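Local coordinates for Dot/Icm T4SS effector (Legionella pneumophila subsp. pneumophila, PDB 4HFV), which is a putative Dot/Icm type IV secretion effector of unknown molecular function, probably connected with metaeffector activity inside the infected host cell, at residues 58-61 / 62-66; 129-132 / 133-137. All coordinates share one frame; numbering follows the deposited sequence.

Overall arrangement
Both contacts are last turns of helices: interaction 1 ends helix 49-64 and interaction 2 ends helix 120-136, with their centres about 12 Å apart. The two ends meet through side chains. The Phe133 ring of interaction 2 packs into interaction 1, its CE1 3.7 Å from Leu63 CD2 and its CE2 3.7 Å from Thr59 OG1, a hydroxyl hydrogen-bonded to Val55 O, while Leu62 CD1 rests 3.7 Å from His137 CG. Helix 70-90 packs against both. Only interaction 2 comes near the succinate site seen in this protein: the Glu131 side chain lies about 4 Å from that of Ser169 and about 6 Å from a bound succinate, which probably came from the crystallisation liquor.

Interaction 1: 58-61 / 62-66; sequences KTIE and LLDNS
The C-terminal turn of helix 49-64 is built here from i to i+4 pairs, and Lys58 with Leu62 is the first of them. Leu62 N bonds to Lys58 O at 2.9 Å, and the two side chains cross at a slant, Lys58 CG and CD lying against the leucine with CG 3.9 Å from Leu62 CD1. Bends at chi2 and chi3 (62° and 57°) then curl the lysine over to Glu61, where Lys58 NZ makes a salt bridge to Glu61 OE1 at 2.9 Å, on the syn side though tilted out of the carboxylate plane. One residue on, Thr59 and Leu63 run side by side, with methyl CG2 of Thr59 3.7 Å from Leu63 CD1. These two, together with Ile60, form the buried face of this turn, covered by helices 9-27, 70-90 and 120-136 in a fold of helices without strands. Asp64 lies alongside Ile60, OD2 3.8 Å from Ile60 CG2; its OD2 forms a salt bridge with Lys13 NZ and its OD1 a hydrogen bond with Tyr9 OH, which ties helix 9-27 to this one. Asn65 N reaches Glu61 O at 3.1 Å. Leu63 O accepts two bonds from Ser66: N at 2.9 Å, and OG at 2.8 Å in the carbonyl plane on a lone pair.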
ATOM      1  N   LYS A  58     -20.120  -9.994 -12.667  1.00 15.70           N
ATOM      2  CA  LYS A  58     -20.035 -10.513 -11.298  1.00 15.70           C
ATOM      3  C   LYS A  58     -19.878  -9.356 -10.301  1.00 10.71           C
ATOM      4  O   LYS A  58     -20.482  -9.353  -9.222  1.00 12.70           O
ATOM      5  CB  LYS A  58     -18.881 -11.490 -11.110  1.00 13.10           C
ATOM      6  CG  LYS A  58     -18.786 -12.069  -9.747  1.00 11.65           C
ATOM      7  CD  LYS A  58     -19.995 -12.907  -9.324  1.00 15.43           C
ATOM      8  CE  LYS A  58     -20.248 -14.041 -10.294  1.00 24.44           C
ATOM      9  NZ  LYS A  58     -21.379 -14.904  -9.800  1.00 27.84           N
ATOM     10  N   THR A  59     -19.087  -8.379 -10.685  1.00  9.56           N
ATOM     11  CA  THR A  59     -18.882  -7.189  -9.850  1.00 12.63           C
ATOM     12  C   THR A  59     -20.223  -6.522  -9.606  1.00 12.92           C
ATOM     13  O   THR A  59     -20.566  -6.226  -8.467  1.00 15.74           O
ATOM     14  CB  THR A  59     -17.799  -6.261 -10.460  1.00 14.19           C
ATOM     15  OG1 THR A  59     -16.535  -6.899 -10.313  1.00 13.12           O
ATOM     16  CG2 THR A  59     -17.737  -4.890  -9.818  1.00 10.56           C
ATOM     17  N   ILE A  60     -21.006  -6.315 -10.663  1.00 13.63           N
ATOM     18  CA  ILE A  60     -22.311  -5.708 -10.510  1.00 12.44           C
ATOM     19  C   ILE A  60     -23.263  -6.503  -9.609  1.00 14.15           C
ATOM     20  O   ILE A  60     -23.931  -5.934  -8.747  1.00 15.50           O
ATOM     21  CB  ILE A  60     -22.956  -5.508 -11.891  1.00 12.33           C
ATOM     22  CG1 ILE A  60     -22.317  -4.308 -12.611  1.00 11.96           C
ATOM     23  CG2 ILE A  60     -24.407  -5.314 -11.734  1.00 14.06           C
ATOM     24  CD1 ILE A  60     -22.549  -4.322 -14.169  1.00 15.58           C
ATOM     25  N   GLU A  61     -23.332  -7.821  -9.804  1.00 14.33           N
ATOM     26  CA  GLU A  61     -24.146  -8.703  -8.939  1.00 16.20           C
ATOM     27  C   GLU A  61     -23.728  -8.570  -7.448  1.00 16.74           C
ATOM     28  O   GLU A  61     -24.561  -8.549  -6.521  1.00 18.60           O
ATOM     29  CB  GLU A  61     -23.954 -10.156  -9.412  1.00 20.92           C
ATOM     30  CG  GLU A  61     -24.782 -11.236  -8.673  1.00 31.23           C
ATOM     31  CD  GLU A  61     -24.275 -12.672  -8.941  1.00 39.74           C
ATOM     32  OE1 GLU A  61     -23.494 -12.881  -9.890  1.00 32.09           O
ATOM     33  OE2 GLU A  61     -24.644 -13.607  -8.198  1.00 42.82           O
ATOM     34  N   LEU A  62     -22.434  -8.503  -7.199  1.00 15.43           N
ATOM     35  CA  LEU A  62     -21.955  -8.505  -5.812  1.00 18.16           C
ATOM     36  C   LEU A  62     -22.251  -7.147  -5.160  1.00 16.41           C
ATOM     37  O   LEU A  62     -22.720  -7.066  -4.019  1.00 17.98           O
ATOM     38  CB  LEU A  62     -20.459  -8.859  -5.736  1.00 14.28           C
ATOM     39  CG  LEU A  62     -20.074 -10.321  -6.081  1.00 14.12           C
ATOM     40  CD1 LEU A  62     -18.552 -10.486  -6.244  1.00 12.49           C
ATOM     41  CD2 LEU A  62     -20.618 -11.295  -5.064  1.00 27.66           C
ATOM     42  N   LEU A  63     -21.991  -6.074  -5.890  1.00 19.34           N
ATOM     43  CA  LEU A  63     -22.332  -4.749  -5.376  1.00 16.08           C
ATOM     44  C   LEU A  63     -23.832  -4.620  -5.119  1.00 25.60           C
ATOM     45  O   LEU A  63     -24.239  -4.077  -4.091  1.00 19.61           O
ATOM     46  CB  LEU A  63     -21.815  -3.663  -6.327  1.00 14.73           C
ATOM     47  CG  LEU A  63     -20.290  -3.596  -6.414  1.00 13.04           C
ATOM     48  CD1 LEU A  63     -19.810  -2.767  -7.537  1.00 13.75           C
ATOM     49  CD2 LEU A  63     -19.657  -3.074  -5.068  1.00 14.94           C
ATOM     50  N   ASP A  64     -24.646  -5.138  -6.045  1.00 28.88           N
ATOM     51  CA  ASP A  64     -26.095  -5.119  -5.894  1.00 21.37           C
ATOM     52  C   ASP A  64     -26.506  -5.813  -4.591  1.00 27.46           C
ATOM     53  O   ASP A  64     -27.396  -5.353  -3.914  1.00 27.59           O
ATOM     54  CB  ASP A  64     -26.780  -5.839  -7.047  1.00 20.71           C
ATOM     55  CG  ASP A  64     -26.827  -5.011  -8.335  1.00 24.66           C
ATOM     56  OD1 ASP A  64     -26.343  -3.863  -8.344  1.00 23.80           O
ATOM     57  OD2 ASP A  64     -27.364  -5.526  -9.356  1.00 22.21           O
ATOM     58  N   ASN A  65     -25.829  -6.908  -4.253  1.00 22.37           N
ATOM     59  CA  ASN A  65     -26.100  -7.664  -3.021  1.00 23.79           C
ATOM     60  C   ASN A  65     -25.381  -7.100  -1.800  1.00 34.21           C
ATOM     61  O   ASN A  65     -25.487  -7.662  -0.700  1.00 33.50           O
ATOM     62  CB  ASN A  65     -25.619  -9.104  -3.155  1.00 31.77           C
ATOM     63  CG  ASN A  65     -26.357  -9.900  -4.207  1.00 44.98           C
ATOM     64  OD1 ASN A  65     -27.440  -9.535  -4.658  1.00 45.12           O
ATOM     65  ND2 ASN A  65     -25.765 -11.032  -4.589  1.00 49.45           N
ATOM     66  N   SER A  66     -24.596  -6.040  -1.973  1.00 28.68           N
ATOM     67  CA  SER A  66     -23.813  -5.540  -0.846  1.00 23.65           C
ATOM     68  C   SER A  66     -24.607  -4.553   0.004  1.00 33.45           C
ATOM     69  O   SER A  66     -25.697  -4.133  -0.372  1.00 29.75           O
ATOM     70  CB  SER A  66     -22.519  -4.916  -1.310  1.00 21.48           C
ATOM     71  OG  SER A  66     -22.716  -3.624  -1.819  1.00 29.03           O
TER

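Interaction 2: 129-132 / 133-137; sequences ALEK and FLRSH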
ATOM      1  N   ALA A 129      -9.814   0.997  -3.986  1.00 13.18           N
ATOM      2  CA  ALA A 129     -11.154   0.537  -3.633  1.00 17.47           C
ATOM      3  C   ALA A 129     -11.457  -0.750  -4.385  1.00 13.08           C
ATOM      4  O   ALA A 129     -12.026  -1.681  -3.815  1.00 13.76           O
ATOM      5  CB  ALA A 129     -12.243   1.624  -3.917  1.00 16.50           C
ATOM      6  N   LEU A 130     -11.046  -0.816  -5.653  1.00 10.67           N
ATOM      7  CA  LEU A 130     -11.242  -2.015  -6.435  1.00 12.13           C
ATOM      8  C   LEU A 130     -10.449  -3.196  -5.880  1.00 10.79           C
ATOM      9  O   LEU A 130     -10.988  -4.304  -5.704  1.00 14.45           O
ATOM     10  CB  LEU A 130     -10.843  -1.761  -7.884  1.00  9.53           C
ATOM     11  CG  LEU A 130     -11.020  -2.897  -8.889  1.00 14.57           C
ATOM     12  CD1 LEU A 130     -12.430  -3.434  -8.887  1.00 20.58           C
ATOM     13  CD2 LEU A 130     -10.681  -2.367 -10.326  1.00 15.50           C
ATOM     14  N   GLU A 131      -9.155  -2.992  -5.654  1.00 14.42           N
ATOM     15  CA  GLU A 131      -8.350  -4.035  -5.005  1.00 14.40           C
ATOM     16  C   GLU A 131      -8.948  -4.533  -3.677  1.00 14.15           C
ATOM     17  O   GLU A 131      -9.023  -5.745  -3.457  1.00 13.76           O
ATOM     18  CB  GLU A 131      -6.925  -3.575  -4.795  1.00 14.92           C
ATOM     19  CG  GLU A 131      -6.016  -4.674  -4.266  1.00 21.99           C
ATOM     20  CD  GLU A 131      -4.950  -4.143  -3.385  1.00 30.21           C
ATOM     21  OE1 GLU A 131      -4.449  -3.034  -3.694  1.00 36.74           O
ATOM     22  OE2 GLU A 131      -4.606  -4.830  -2.401  1.00 31.51           O
ATOM     23  N   LYS A 132      -9.402  -3.633  -2.808  1.00 14.18           N
ATOM     24  CA  LYS A 132     -10.018  -4.054  -1.540  1.00 18.15           C
ATOM     25  C   LYS A 132     -11.250  -4.920  -1.806  1.00 20.98           C
ATOM     26  O   LYS A 132     -11.473  -5.998  -1.185  1.00 11.78           O
ATOM     27  CB  LYS A 132     -10.425  -2.832  -0.698  1.00 16.91           C
ATOM     28  CG  LYS A 132      -9.395  -2.352   0.303  1.00 40.40           C
ATOM     29  CD  LYS A 132      -9.913  -1.117   1.060  1.00 49.54           C
ATOM     30  CE  LYS A 132      -9.140   0.170   0.697  1.00 54.30           C
ATOM     31  NZ  LYS A 132      -7.779   0.226   1.320  1.00 52.50           N
ATOM     32  N   PHE A 133     -12.092  -4.434  -2.714  1.00 15.89           N
ATOM     33  CA  PHE A 133     -13.289  -5.136  -3.067  1.00 12.39           C
ATOM     34  C   PHE A 133     -12.978  -6.554  -3.510  1.00 13.28           C
ATOM     35  O   PHE A 133     -13.579  -7.511  -2.997  1.00 14.31           O
ATOM     36  CB  PHE A 133     -14.035  -4.362  -4.184  1.00 12.82           C
ATOM     37  CG  PHE A 133     -15.091  -5.143  -4.845  1.00 11.78           C
ATOM     38  CD1 PHE A 133     -16.380  -5.209  -4.307  1.00 14.30           C
ATOM     39  CD2 PHE A 133     -14.820  -5.797  -6.042  1.00 12.48           C
ATOM     40  CE1 PHE A 133     -17.368  -5.939  -4.966  1.00 14.46           C
ATOM     41  CE2 PHE A 133     -15.796  -6.525  -6.692  1.00 15.43           C
ATOM     42  CZ  PHE A 133     -17.059  -6.588  -6.166  1.00 14.04           C
ATOM     43  N   LEU A 134     -12.021  -6.715  -4.421  1.00 11.92           N
ATOM     44  CA  LEU A 134     -11.687  -8.063  -4.882  1.00 15.89           C
ATOM     45  C   LEU A 134     -11.162  -8.971  -3.740  1.00 15.90           C
ATOM     46  O   LEU A 134     -11.520 -10.159  -3.633  1.00 11.71           O
ATOM     47  CB  LEU A 134     -10.690  -8.010  -6.065  1.00 14.61           C
ATOM     48  CG  LEU A 134     -11.232  -7.443  -7.405  1.00 18.32           C
ATOM     49  CD1 LEU A 134     -10.124  -7.272  -8.369  1.00 21.37           C
ATOM     50  CD2 LEU A 134     -12.282  -8.303  -8.078  1.00 17.69           C
ATOM     51  N   ARG A 135     -10.295  -8.433  -2.908  1.00  8.29           N
ATOM     52  CA  ARG A 135      -9.787  -9.180  -1.745  1.00 13.72           C
ATOM     53  C   ARG A 135     -10.937  -9.627  -0.842  1.00 19.97           C
ATOM     54  O   ARG A 135     -10.938 -10.751  -0.321  1.00 15.78           O
ATOM     55  CB  ARG A 135      -8.779  -8.332  -0.960  1.00 13.02           C
ATOM     56  CG  ARG A 135      -7.390  -8.198  -1.633  1.00 11.73           C
ATOM     57  CD  ARG A 135      -6.301  -7.745  -0.586  1.00 20.22           C
ATOM     58  NE  ARG A 135      -6.261  -6.297  -0.402  1.00 29.63           N
ATOM     59  CZ  ARG A 135      -6.795  -5.625   0.620  1.00 36.09           C
ATOM     60  NH1 ARG A 135      -6.701  -4.298   0.649  1.00 35.45           N
ATOM     61  NH2 ARG A 135      -7.406  -6.263   1.616  1.00 37.75           N
ATOM     62  N   SER A 136     -11.958  -8.780  -0.730  1.00 16.27           N
ATOM     63  CA  SER A 136     -13.102  -9.096   0.127  1.00 11.90           C
ATOM     64  C   SER A 136     -13.896 -10.281  -0.430  1.00 14.90           C
ATOM     65  O   SER A 136     -14.641 -10.909   0.305  1.00 15.65           O
ATOM     66  CB  SER A 136     -14.001  -7.869   0.336  1.00 15.65           C
ATOM     67  OG  SER A 136     -14.916  -7.713  -0.756  1.00 14.36           O
ATOM     68  N   HIS A 137     -13.689 -10.592  -1.718  1.00 12.36           N
ATOM     69  CA  HIS A 137     -14.381 -11.683  -2.389  1.00 20.59           C
ATOM     70  C   HIS A 137     -13.417 -12.780  -2.799  1.00 22.18           C
ATOM     71  O   HIS A 137     -13.805 -13.662  -3.527  1.00 15.41           O
ATOM     72  CB  HIS A 137     -15.166 -11.194  -3.617  1.00 19.49           C
ATOM     73  CG  HIS A 137     -16.323 -10.321  -3.261  1.00 12.53           C
ATOM     74  ND1 HIS A 137     -17.427 -10.800  -2.591  1.00 19.07           N
ATOM     75  CD2 HIS A 137     -16.513  -8.984  -3.395  1.00 15.41           C
ATOM     76  CE1 HIS A 137     -18.258  -9.800  -2.349  1.00 17.03           C
ATOM     77  NE2 HIS A 137     -17.721  -8.684  -2.820  1.00 16.20           N
TER
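Leu130 meets both Phe133 and Leu134 on the packed side of this turn, its CD1 4.4 Å from Phe133 CD2 and 4.4 Å from Leu134 CG. Phe133 CG stands anti to the backbone N (chi1 166°), which swings the ring away from the preceding turn toward helix 49-64. The imidazole of His137 brings its edge to one face of that ring, CD2 3.5 Å above the plane and offset toward the rim, with Phe133 CD1 in the histidine plane. Within the helical bundle only this Leu130, Phe133 and Leu134 face is buried, against helices 161-188, 70-90 and 49-64; Leu130 touches Leu168, and Leu134 touches Ile165. Ser136 OG bonds Phe133 O at 2.6 Å, and His137 N bonds Leu134 O at 2.9 Å. The other side is polar and more open to solvent. Arg135 NE meets Glu131 OE2 at 3.0 Å in a nearly straight salt bridge (171°), from the anti side and well out of the carboxylate plane, while OE2 lies in the guanidinium plane. Arg135 NH2 bonds Ser142 O. Exposed Lys132 is the loose part: its CA lies over one guanidinium face and its CG 3.3 Å from Arg135 NH1, but NZ makes a weak bond to Ser128 OG.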